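Local atomic coordinates of glycosyl hydrolase family 62 protein (PDB entry 5B6T), a protein that hydrolyses, as an alpha-L-arabinofuranosidase of glycoside hydrolase family 62, terminal arabinofuranosyl groups, probably the arabinose side chains of arabinoxylan. Residues G36-F41 with N283-Y288; F87-Q92 with V146-S151; E207-H212 with G266-S271. All coordinates share one frame; numbering follows the deposited sequence. Where two conformers were deposited one is given.

Contact 1 of 3, residues G36-F41 with N283-Y288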
loop_
_atom_site.group_PDB
_atom_site.type_symbol
_atom_site.label_atom_id
_atom_site.label_comp_id
_atom_site.label_asym_id
_atom_site.label_seq_id
_atom_site.Cartn_x
_atom_site.Cartn_y
_atom_site.Cartn_z
ATOM N N GLY A 36 -20.924 2.520 4.534
ATOM C CA GLY A 36 -21.447 3.134 3.348
ATOM C C GLY A 36 -20.572 4.124 2.621
ATOM O O GLY A 36 -21.039 4.820 1.720
ATOM N N ARG A 37 -19.306 4.211 3.013
ATOM C CA ARG A 37 -18.376 5.135 2.411
ATOM C C ARG A 37 -17.019 4.499 2.206
ATOM O O ARG A 37 -16.595 3.624 2.982
ATOM C CB ARG A 37 -18.156 6.380 3.304
ATOM C CG ARG A 37 -19.381 7.198 3.655
ATOM C CD ARG A 37 -18.990 8.362 4.547
ATOM N NE ARG A 37 -18.275 9.416 3.832
ATOM C CZ ARG A 37 -18.845 10.291 2.988
ATOM N NH1 ARG A 37 -20.142 10.241 2.735
ATOM N NH2 ARG A 37 -18.108 11.219 2.404
ATOM N N TRP A 38 -16.335 4.984 1.182
ATOM C CA TRP A 38 -14.918 4.713 0.988
ATOM C C TRP A 38 -14.110 5.634 1.870
ATOM O O TRP A 38 -14.409 6.825 1.983
ATOM C CB TRP A 38 -14.546 4.945 -0.480
ATOM C CG TRP A 38 -15.233 3.943 -1.360
ATOM C CD1 TRP A 38 -16.336 4.128 -2.126
ATOM C CD2 TRP A 38 -14.858 2.570 -1.508
ATOM N NE1 TRP A 38 -16.671 2.939 -2.773
ATOM C CE2 TRP A 38 -15.783 1.967 -2.395
ATOM C CE3 TRP A 38 -13.850 1.779 -0.944
ATOM C CZ2 TRP A 38 -15.716 0.613 -2.735
ATOM C CZ3 TRP A 38 -13.782 0.428 -1.303
ATOM C CH2 TRP A 38 -14.712 -0.130 -2.180
ATOM N N HIS A 39 -13.066 5.069 2.466
ATOM C CA HIS A 39 -12.133 5.813 3.304
ATOM C C HIS A 39 -10.758 5.572 2.701
ATOM O O HIS A 39 -10.237 4.460 2.763
ATOM C CB HIS A 39 -12.177 5.325 4.750
ATOM C CG HIS A 39 -13.545 5.377 5.327
ATOM N ND1 HIS A 39 -14.025 6.448 6.046
ATOM C CD2 HIS A 39 -14.574 4.507 5.222
ATOM C CE1 HIS A 39 -15.283 6.225 6.387
ATOM N NE2 HIS A 39 -15.646 5.058 5.883
ATOM N N VAL A 40 -10.190 6.615 2.112
ATOM C CA VAL A 40 -8.904 6.503 1.468
ATOM C C VAL A 40 -7.890 7.342 2.261
ATOM O O VAL A 40 -8.155 8.513 2.589
ATOM C CB VAL A 40 -8.959 6.983 0.004
ATOM C CG1 VAL A 40 -7.565 7.097 -0.629
ATOM C CG2 VAL A 40 -9.889 6.086 -0.830
ATOM N N PHE A 41 -6.746 6.745 2.556
ATOM C CA PHE A 41 -5.597 7.476 3.101
ATOM C C PHE A 41 -4.505 7.459 2.074
ATOM O O PHE A 41 -4.291 6.440 1.433
ATOM C CB PHE A 41 -5.112 6.799 4.394
ATOM C CG PHE A 41 -6.133 6.809 5.485
ATOM C CD1 PHE A 41 -7.206 5.935 5.480
ATOM C CD2 PHE A 41 -6.036 7.743 6.508
ATOM C CE1 PHE A 41 -8.183 6.004 6.467
ATOM C CE2 PHE A 41 -6.976 7.773 7.513
ATOM C CZ PHE A 41 -8.034 6.893 7.503
ATOM N N ASN A 283 -13.551 -10.828 -8.411
ATOM C CA ASN A 283 -13.736 -9.424 -8.766
ATOM C C ASN A 283 -12.683 -8.556 -8.099
ATOM O O ASN A 283 -12.996 -7.612 -7.390
ATOM C CB ASN A 283 -15.150 -8.919 -8.401
ATOM C CG ASN A 283 -15.353 -7.432 -8.730
ATOM O OD1 ASN A 283 -14.877 -6.950 -9.760
ATOM N ND2 ASN A 283 -16.058 -6.694 -7.851
ATOM N N LEU A 284 -11.416 -8.850 -8.336
ATOM C CA LEU A 284 -10.360 -8.031 -7.717
ATOM C C LEU A 284 -10.435 -6.597 -8.262
ATOM O O LEU A 284 -10.738 -6.381 -9.418
ATOM C CB LEU A 284 -8.955 -8.615 -7.962
ATOM C CG LEU A 284 -8.501 -9.711 -6.985
ATOM C CD1 LEU A 284 -9.334 -10.971 -7.075
ATOM C CD2 LEU A 284 -7.020 -10.039 -7.206
ATOM N N ARG A 285 -10.147 -5.640 -7.381
ATOM C CA ARG A 285 -10.067 -4.230 -7.732
ATOM C C ARG A 285 -8.830 -3.671 -7.047
ATOM O O ARG A 285 -8.634 -3.911 -5.852
ATOM C CB ARG A 285 -11.311 -3.474 -7.258
ATOM C CG ARG A 285 -12.614 -3.879 -7.944
ATOM C CD ARG A 285 -13.792 -3.129 -7.329
ATOM N NE ARG A 285 -14.313 -3.791 -6.150
ATOM C CZ ARG A 285 -15.191 -3.260 -5.284
ATOM N NH1 ARG A 285 -15.634 -1.996 -5.414
ATOM N NH2 ARG A 285 -15.599 -4.005 -4.259
ATOM N N TYR A 286 -8.012 -2.948 -7.800
ATOM C CA TYR A 286 -6.745 -2.435 -7.287
ATOM C C TYR A 286 -6.740 -0.941 -7.429
ATOM O O TYR A 286 -6.763 -0.397 -8.530
ATOM C CB TYR A 286 -5.514 -3.054 -8.004
ATOM C CG TYR A 286 -4.205 -2.937 -7.253
ATOM C CD1 TYR A 286 -4.023 -3.583 -6.046
ATOM C CD2 TYR A 286 -3.140 -2.192 -7.758
ATOM C CE1 TYR A 286 -2.823 -3.472 -5.362
ATOM C CE2 TYR A 286 -1.919 -2.119 -7.104
ATOM C CZ TYR A 286 -1.791 -2.728 -5.879
ATOM O OH TYR A 286 -0.609 -2.620 -5.189
ATOM N N LEU A 287 -6.671 -0.253 -6.285
ATOM C CA LEU A 287 -6.556 1.205 -6.250
ATOM C C LEU A 287 -5.061 1.506 -6.294
ATOM O O LEU A 287 -4.320 1.018 -5.448
ATOM C CB LEU A 287 -7.193 1.733 -4.957
ATOM C CG LEU A 287 -7.194 3.264 -4.797
ATOM C CD1 LEU A 287 -8.010 4.021 -5.819
ATOM C CD2 LEU A 287 -7.690 3.580 -3.390
ATOM N N TYR A 288 -4.620 2.259 -7.296
ATOM C CA TYR A 288 -3.186 2.370 -7.562
ATOM C C TYR A 288 -2.843 3.809 -7.918
ATOM O O TYR A 288 -3.739 4.643 -8.131
ATOM C CB TYR A 288 -2.813 1.412 -8.681
ATOM C CG TYR A 288 -3.235 1.873 -10.062
ATOM C CD1 TYR A 288 -4.553 1.721 -10.521
ATOM C CD2 TYR A 288 -2.320 2.432 -10.934
ATOM C CE1 TYR A 288 -4.939 2.144 -11.776
ATOM C CE2 TYR A 288 -2.697 2.857 -12.192
ATOM C CZ TYR A 288 -4.010 2.717 -12.613
ATOM O OH TYR A 288 -4.372 3.101 -13.897
#

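Contact 2 of 3, residues F87-Q92 with V146-S151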
loop_
_atom_site.group_PDB
_atom_site.type_symbol
_atom_site.label_atom_id
_atom_site.label_comp_id
_atom_site.label_asym_id
_atom_site.label_seq_id
_atom_site.Cartn_x
_atom_site.Cartn_y
_atom_site.Cartn_z
ATOM N N PHE A 87 -6.354 -0.151 9.074
ATOM C CA PHE A 87 -7.093 -1.389 9.388
ATOM C C PHE A 87 -7.650 -1.281 10.795
ATOM O O PHE A 87 -7.175 -0.474 11.598
ATOM C CB PHE A 87 -6.232 -2.680 9.271
ATOM C CG PHE A 87 -4.997 -2.671 10.121
ATOM C CD1 PHE A 87 -5.017 -3.199 11.411
ATOM C CD2 PHE A 87 -3.785 -2.190 9.628
ATOM C CE1 PHE A 87 -3.891 -3.172 12.206
ATOM C CE2 PHE A 87 -2.654 -2.163 10.441
ATOM C CZ PHE A 87 -2.705 -2.700 11.701
ATOM N N TYR A 88 -8.638 -2.111 11.091
ATOM C CA TYR A 88 -9.265 -2.124 12.400
ATOM C C TYR A 88 -8.678 -3.262 13.181
ATOM O O TYR A 88 -8.796 -4.439 12.769
ATOM C CB TYR A 88 -10.773 -2.314 12.236
ATOM C CG TYR A 88 -11.573 -2.306 13.503
ATOM C CD1 TYR A 88 -11.779 -1.126 14.221
ATOM C CD2 TYR A 88 -12.203 -3.443 13.925
ATOM C CE1 TYR A 88 -12.545 -1.112 15.376
ATOM C CE2 TYR A 88 -12.969 -3.445 15.073
ATOM C CZ TYR A 88 -13.136 -2.281 15.792
ATOM O OH TYR A 88 -13.957 -2.281 16.918
ATOM N N PHE A 89 -8.043 -2.949 14.303
ATOM C CA PHE A 89 -7.462 -3.982 15.162
ATOM C C PHE A 89 -8.523 -4.382 16.167
ATOM O O PHE A 89 -8.696 -3.759 17.231
ATOM C CB PHE A 89 -6.183 -3.517 15.857
ATOM C CG PHE A 89 -5.437 -4.634 16.518
ATOM C CD1 PHE A 89 -4.746 -5.552 15.755
ATOM C CD2 PHE A 89 -5.480 -4.818 17.897
ATOM C CE1 PHE A 89 -4.092 -6.610 16.331
ATOM C CE2 PHE A 89 -4.808 -5.873 18.491
ATOM C CZ PHE A 89 -4.125 -6.771 17.719
ATOM N N ALA A 90 -9.277 -5.404 15.794
ATOM C CA ALA A 90 -10.517 -5.744 16.501
ATOM C C ALA A 90 -10.330 -6.029 17.990
ATOM O O ALA A 90 -11.168 -5.590 18.795
ATOM C CB ALA A 90 -11.211 -6.886 15.786
ATOM N N PRO A 91 -9.238 -6.702 18.385
ATOM C CA PRO A 91 -9.104 -6.986 19.841
ATOM C C PRO A 91 -9.052 -5.735 20.733
ATOM O O PRO A 91 -9.451 -5.794 21.895
ATOM C CB PRO A 91 -7.800 -7.779 19.908
ATOM C CG PRO A 91 -7.734 -8.473 18.575
ATOM C CD PRO A 91 -8.250 -7.467 17.596
ATOM N N GLN A 92 -8.623 -4.610 20.187
ATOM C CA GLN A 92 -8.546 -3.344 20.924
ATOM C C GLN A 92 -9.646 -2.371 20.587
ATOM O O GLN A 92 -9.695 -1.284 21.165
ATOM C CB GLN A 92 -7.203 -2.670 20.652
ATOM C CG GLN A 92 -6.056 -3.470 21.206
ATOM C CD GLN A 92 -4.713 -2.985 20.743
ATOM O OE1 GLN A 92 -4.607 -1.908 20.170
ATOM N NE2 GLN A 92 -3.690 -3.753 21.021
ATOM N N VAL A 146 1.224 -4.254 7.971
ATOM C CA VAL A 146 0.826 -5.223 8.993
ATOM C C VAL A 146 -0.209 -6.193 8.448
ATOM O O VAL A 146 -1.156 -5.803 7.773
ATOM C CB VAL A 146 0.266 -4.498 10.248
ATOM C CG1 VAL A 146 -0.393 -5.493 11.209
ATOM C CG2 VAL A 146 1.334 -3.674 10.943
ATOM N N ILE A 147 -0.030 -7.468 8.786
ATOM C CA ILE A 147 -1.071 -8.493 8.632
ATOM C C ILE A 147 -0.955 -9.454 9.808
ATOM O O ILE A 147 0.148 -9.868 10.184
ATOM C CB ILE A 147 -1.019 -9.206 7.259
ATOM C CG1 ILE A 147 -2.067 -10.318 7.179
ATOM C CG2 ILE A 147 0.374 -9.747 6.918
ATOM C CD1 ILE A 147 -2.260 -10.888 5.806
ATOM N N CYS A 148 -2.109 -9.824 10.373
ATOM C CA CYS A 148 -2.179 -10.744 11.501
ATOM C C CYS A 148 -2.968 -11.990 11.123
ATOM O O CYS A 148 -3.878 -11.935 10.304
ATOM C CB CYS A 148 -2.870 -10.077 12.689
ATOM S SG CYS A 148 -2.187 -8.450 13.088
ATOM N N ASP A 149 -2.675 -13.100 11.798
ATOM C CA ASP A 149 -3.552 -14.263 11.717
ATOM C C ASP A 149 -4.138 -14.471 13.124
ATOM O O ASP A 149 -4.131 -13.539 13.915
ATOM C CB ASP A 149 -2.804 -15.468 11.133
ATOM C CG ASP A 149 -1.768 -16.066 12.074
ATOM O OD1 ASP A 149 -1.544 -15.594 13.197
ATOM O OD2 ASP A 149 -1.151 -17.067 11.655
ATOM N N SER A 150 -4.628 -15.658 13.474
ATOM C CA SER A 150 -5.237 -15.838 14.803
ATOM C C SER A 150 -4.265 -15.781 15.989
ATOM O O SER A 150 -4.687 -15.683 17.150
ATOM C CB SER A 150 -6.002 -17.174 14.845
ATOM O OG SER A 150 -5.106 -18.269 14.718
ATOM N N SER A 151 -2.972 -15.864 15.733
ATOM C CA SER A 151 -2.026 -15.830 16.866
ATOM C C SER A 151 -0.889 -14.835 16.773
ATOM O O SER A 151 -0.395 -14.396 17.821
ATOM C CB SER A 151 -1.479 -17.217 17.154
ATOM O OG SER A 151 -0.557 -17.569 16.176
#

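Contact 3 of 3, residues E207-H212 with G266-S271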
loop_
_atom_site.group_PDB
_atom_site.type_symbol
_atom_site.label_atom_id
_atom_site.label_comp_id
_atom_site.label_asym_id
_atom_site.label_seq_id
_atom_site.Cartn_x
_atom_site.Cartn_y
_atom_site.Cartn_z
ATOM N N GLU A 207 -4.450 -19.802 2.137
ATOM C CA GLU A 207 -3.325 -19.170 1.446
ATOM C C GLU A 207 -3.318 -17.662 1.628
ATOM O O GLU A 207 -4.356 -17.035 1.885
ATOM C CB GLU A 207 -3.383 -19.442 -0.041
ATOM C CG GLU A 207 -2.975 -20.843 -0.446
ATOM C CD GLU A 207 -3.167 -21.024 -1.932
ATOM O OE1 GLU A 207 -4.332 -20.894 -2.377
ATOM O OE2 GLU A 207 -2.171 -21.246 -2.652
ATOM N N TYR A 208 -2.134 -17.105 1.383
ATOM C CA TYR A 208 -1.859 -15.677 1.413
ATOM C C TYR A 208 -1.316 -15.227 0.068
ATOM O O TYR A 208 -0.683 -16.009 -0.664
ATOM C CB TYR A 208 -0.869 -15.358 2.533
ATOM C CG TYR A 208 -1.445 -15.722 3.883
ATOM C CD1 TYR A 208 -1.337 -17.015 4.365
ATOM C CD2 TYR A 208 -2.166 -14.799 4.643
ATOM C CE1 TYR A 208 -1.889 -17.385 5.578
ATOM C CE2 TYR A 208 -2.734 -15.158 5.858
ATOM C CZ TYR A 208 -2.601 -16.458 6.314
ATOM O OH TYR A 208 -3.171 -16.835 7.512
ATOM N N LEU A 209 -1.576 -13.969 -0.249
ATOM C CA LEU A 209 -1.114 -13.305 -1.488
ATOM C C LEU A 209 -0.096 -12.206 -1.125
ATOM O O LEU A 209 -0.384 -11.365 -0.298
ATOM C CB LEU A 209 -2.304 -12.676 -2.193
ATOM C CG LEU A 209 -2.023 -11.898 -3.474
ATOM C CD1 LEU A 209 -1.471 -12.756 -4.603
ATOM C CD2 LEU A 209 -3.274 -11.176 -3.932
ATOM N N LEU A 210 1.076 -12.237 -1.774
ATOM C CA LEU A 210 2.079 -11.158 -1.680
ATOM C C LEU A 210 2.142 -10.438 -3.027
ATOM O O LEU A 210 2.319 -11.075 -4.062
ATOM C CB LEU A 210 3.464 -11.747 -1.391
ATOM C CG LEU A 210 4.661 -10.799 -1.502
ATOM C CD1 LEU A 210 4.618 -9.710 -0.450
ATOM C CD2 LEU A 210 5.951 -11.614 -1.387
ATOM N N LEU A 211 1.971 -9.113 -3.001
ATOM C CA LEU A 211 2.221 -8.251 -4.144
ATOM C C LEU A 211 3.414 -7.396 -3.819
ATOM O O LEU A 211 3.642 -7.050 -2.666
ATOM C CB LEU A 211 1.028 -7.318 -4.422
ATOM C CG LEU A 211 -0.339 -8.001 -4.488
ATOM C CD1 LEU A 211 -1.460 -6.979 -4.668
ATOM C CD2 LEU A 211 -0.380 -9.103 -5.562
ATOM N N HIS A 212 4.200 -7.047 -4.829
ATOM C CA HIS A 212 5.362 -6.196 -4.566
ATOM C C HIS A 212 5.669 -5.435 -5.856
ATOM O O HIS A 212 5.607 -6.011 -6.937
ATOM C CB HIS A 212 6.567 -7.078 -4.155
ATOM C CG HIS A 212 7.623 -6.390 -3.377
ATOM N ND1 HIS A 212 8.470 -5.434 -3.906
ATOM C CD2 HIS A 212 8.012 -6.561 -2.091
ATOM C CE1 HIS A 212 9.302 -5.022 -2.963
ATOM N NE2 HIS A 212 9.065 -5.710 -1.868
ATOM N N GLY A 266 -0.110 0.586 -4.703
ATOM C CA GLY A 266 -1.544 0.513 -4.545
ATOM C C GLY A 266 -2.020 -0.415 -3.439
ATOM O O GLY A 266 -1.255 -0.837 -2.553
ATOM N N GLU A 267 -3.323 -0.732 -3.486
ATOM C CA GLU A 267 -3.970 -1.647 -2.533
ATOM C C GLU A 267 -5.175 -2.266 -3.187
ATOM O O GLU A 267 -5.892 -1.584 -3.962
ATOM C CB GLU A 267 -4.424 -0.940 -1.242
ATOM C CG GLU A 267 -3.494 -1.179 -0.038
ATOM C CD GLU A 267 -4.021 -0.659 1.271
ATOM O OE1 GLU A 267 -5.250 -0.717 1.478
ATOM O OE2 GLU A 267 -3.205 -0.164 2.098
ATOM N N LEU A 268 -5.428 -3.534 -2.840
ATOM C CA LEU A 268 -6.632 -4.217 -3.287
ATOM C C LEU A 268 -7.823 -3.824 -2.413
ATOM O O LEU A 268 -7.696 -3.571 -1.202
ATOM C CB LEU A 268 -6.494 -5.751 -3.237
ATOM C CG LEU A 268 -5.671 -6.446 -4.340
ATOM C CD1 LEU A 268 -5.460 -7.920 -3.977
ATOM C CD2 LEU A 268 -6.366 -6.354 -5.698
ATOM N N ILE A 269 -8.991 -3.784 -3.020
ATOM C CA ILE A 269 -10.215 -3.658 -2.231
ATOM C C ILE A 269 -10.401 -4.949 -1.424
ATOM O O ILE A 269 -10.334 -6.069 -1.979
ATOM C CB ILE A 269 -11.441 -3.375 -3.121
ATOM C CG1 ILE A 269 -11.345 -2.041 -3.890
ATOM C CG2 ILE A 269 -12.711 -3.415 -2.308
ATOM C CD1 ILE A 269 -10.733 -0.870 -3.190
ATOM N N ARG A 270 -10.597 -4.810 -0.113
ATOM C CA ARG A 270 -10.631 -5.947 0.797
ATOM C C ARG A 270 -12.034 -6.509 0.986
ATOM O O ARG A 270 -12.999 -5.868 0.645
ATOM C CB ARG A 270 -10.074 -5.515 2.159
ATOM C CG ARG A 270 -8.742 -4.783 2.098
ATOM C CD ARG A 270 -8.281 -4.402 3.488
ATOM N NE ARG A 270 -7.287 -3.355 3.392
ATOM C CZ ARG A 270 -6.970 -2.547 4.385
ATOM N NH1 ARG A 270 -7.470 -2.733 5.589
ATOM N NH2 ARG A 270 -6.130 -1.555 4.156
ATOM N N SER A 271 -12.123 -7.716 1.533
ATOM C CA SER A 271 -13.413 -8.295 1.874
ATOM C C SER A 271 -13.800 -7.987 3.307
ATOM O O SER A 271 -14.939 -8.282 3.721
ATOM C CB SER A 271 -13.364 -9.805 1.683
ATOM O OG SER A 271 -12.308 -10.350 2.429
#

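Contact 1 of 3, residues G36-F41 with N283-Y288
W38, whose indole meets R285, shares S56 OG with its neighbour in sequence: W38 O and R37 NE both hydrogen-bond to that hydroxyl, which ties strand 37-46 to the adjacent strand 49-57. The contact joins two blades of the five-bladed beta-propeller, strand 37-46 in one and strand 285-290 in the other, through side chains alone. R285 turns its chain sharply at its third torsion (-85°) and brings NH1 to the benzo part of the indole, 3.7 Å from W38 CZ2. The approach is oblique, with the guanidinium and ring planes 84° apart, so the two flat groups do not stack. R285 has two modelled conformers, and this describes one. The indole has further partners: Y33 meets it edge-to-face, and the ring of W60 and the side chain of V31 also touch it. Deeper in the interface the contact is purely apolar. L287 is also packed against P29, V31 and L308, which places its isobutyl group between the two blades. Its CG stands opposite the backbone N (chi1 -178°), an extension that carries L287 CD2 to 4.2 Å from V40 CG2.

Contact 2 of 3, residues F87-Q92 with V146-S151
F87 and V146 form the larger of two apolar pairs that join neighbouring blades of the propeller. The phenyl ring and the valine branch cross at about a right angle: V146 CG1 lies 3.7 Å from F87 CZ, while V146 CB is equally close to F87 CE2. F87 holds its ring between its own N and carbonyl carbon (chi1 57°), which turns the ring from strand 82-89 towards strand 142-148. The second pair is looser and involves sulfur. C148 SG, half of the disulfide with C153, comes to the edge of the F89 ring, close to its plane and 4.2 Å from F89 CE1. P91 CD lies over one face of that ring, nearer its margin than its centre, at a height of 3.8 Å, and Q92 CB meets its edge. The polar bonds gather on D149 OD1, which accepts S151 N at 2.9 Å in an Asx turn, from above the carboxylate plane, and also L152 N, at the turn into strand 152-158. V98 of strand 94-100 touches both F87 and V146, L155 of strand 152-158 packs on V146, and I147 turns to Y208 of strand 207-215, in the next blade.

Contact 3 of 3, residues E207-H212 with G266-S271
L209 extends with CG opposite its backbone N (chi1 178°), whereas L211, two residues on along the same side of the strand, swings CG beside its N (chi1 -50°). L268 from the facing segment likewise keeps CG beside its N, and with its second torsion near trans (170°) it sets CD1 within reach of both leucines. That single methyl makes the contact: L268 CD1 is 3.9 Å from L209 CD2 and 4.2 Å from L211 CD1, and the side chain crosses each leucine at about a right angle. Three buried branched chains thus join two adjacent blades of the beta-propeller with dispersion forces, while the backbones stay well apart, the CA atoms of L211 and E267 being 9.2 Å from each other.

The polar groups of the second segment work on another side. E267 points away from strand 207-215, and R270 folds back to it in a salt bridge, R270 NH2 to E267 OE1 at 2.9 Å. The oxygen lies almost in the guanidinium plane, yet the nitrogen approaches from above the carboxylate plane. E267 OE1 also accepts V31 N and E267 OE2 bonds S30 OG, so both oxygens of this buried carboxylate are held and its rotation is restricted.

R270 NH1 reaches V86 O of strand 82-89, which brings a further blade into the network. Strand 195-202, next to 207-215, adds bonds from Y200 OH to L268 N and from N198 ND2 to G266 O, while L284 and Y286 beside strand 266-268 cover L268.

Overall arrangement
From the N terminus, the chain contributes strand 7-9 to the last blade of the propeller and then builds the first, which contains residues 36-41. Contact 1 closes a loop of 241 residues when strand 285-290 returns beside that blade, so it spans the closure of the ring. Both others fall within this loop and follow each other in series: contact 2 joins the second and third blades, contact 3 the fourth and fifth. Contacts 1 and 3 meet between adjacent strands 285-290 and 266-268, where L287 N and E267 O, 2.8 Å apart, probably hydrogen-bond. Contacts 2 and 3 touch through Y208 and R270, whereas contacts 1 and 2 remain about 7 Å apart at their nearest atoms.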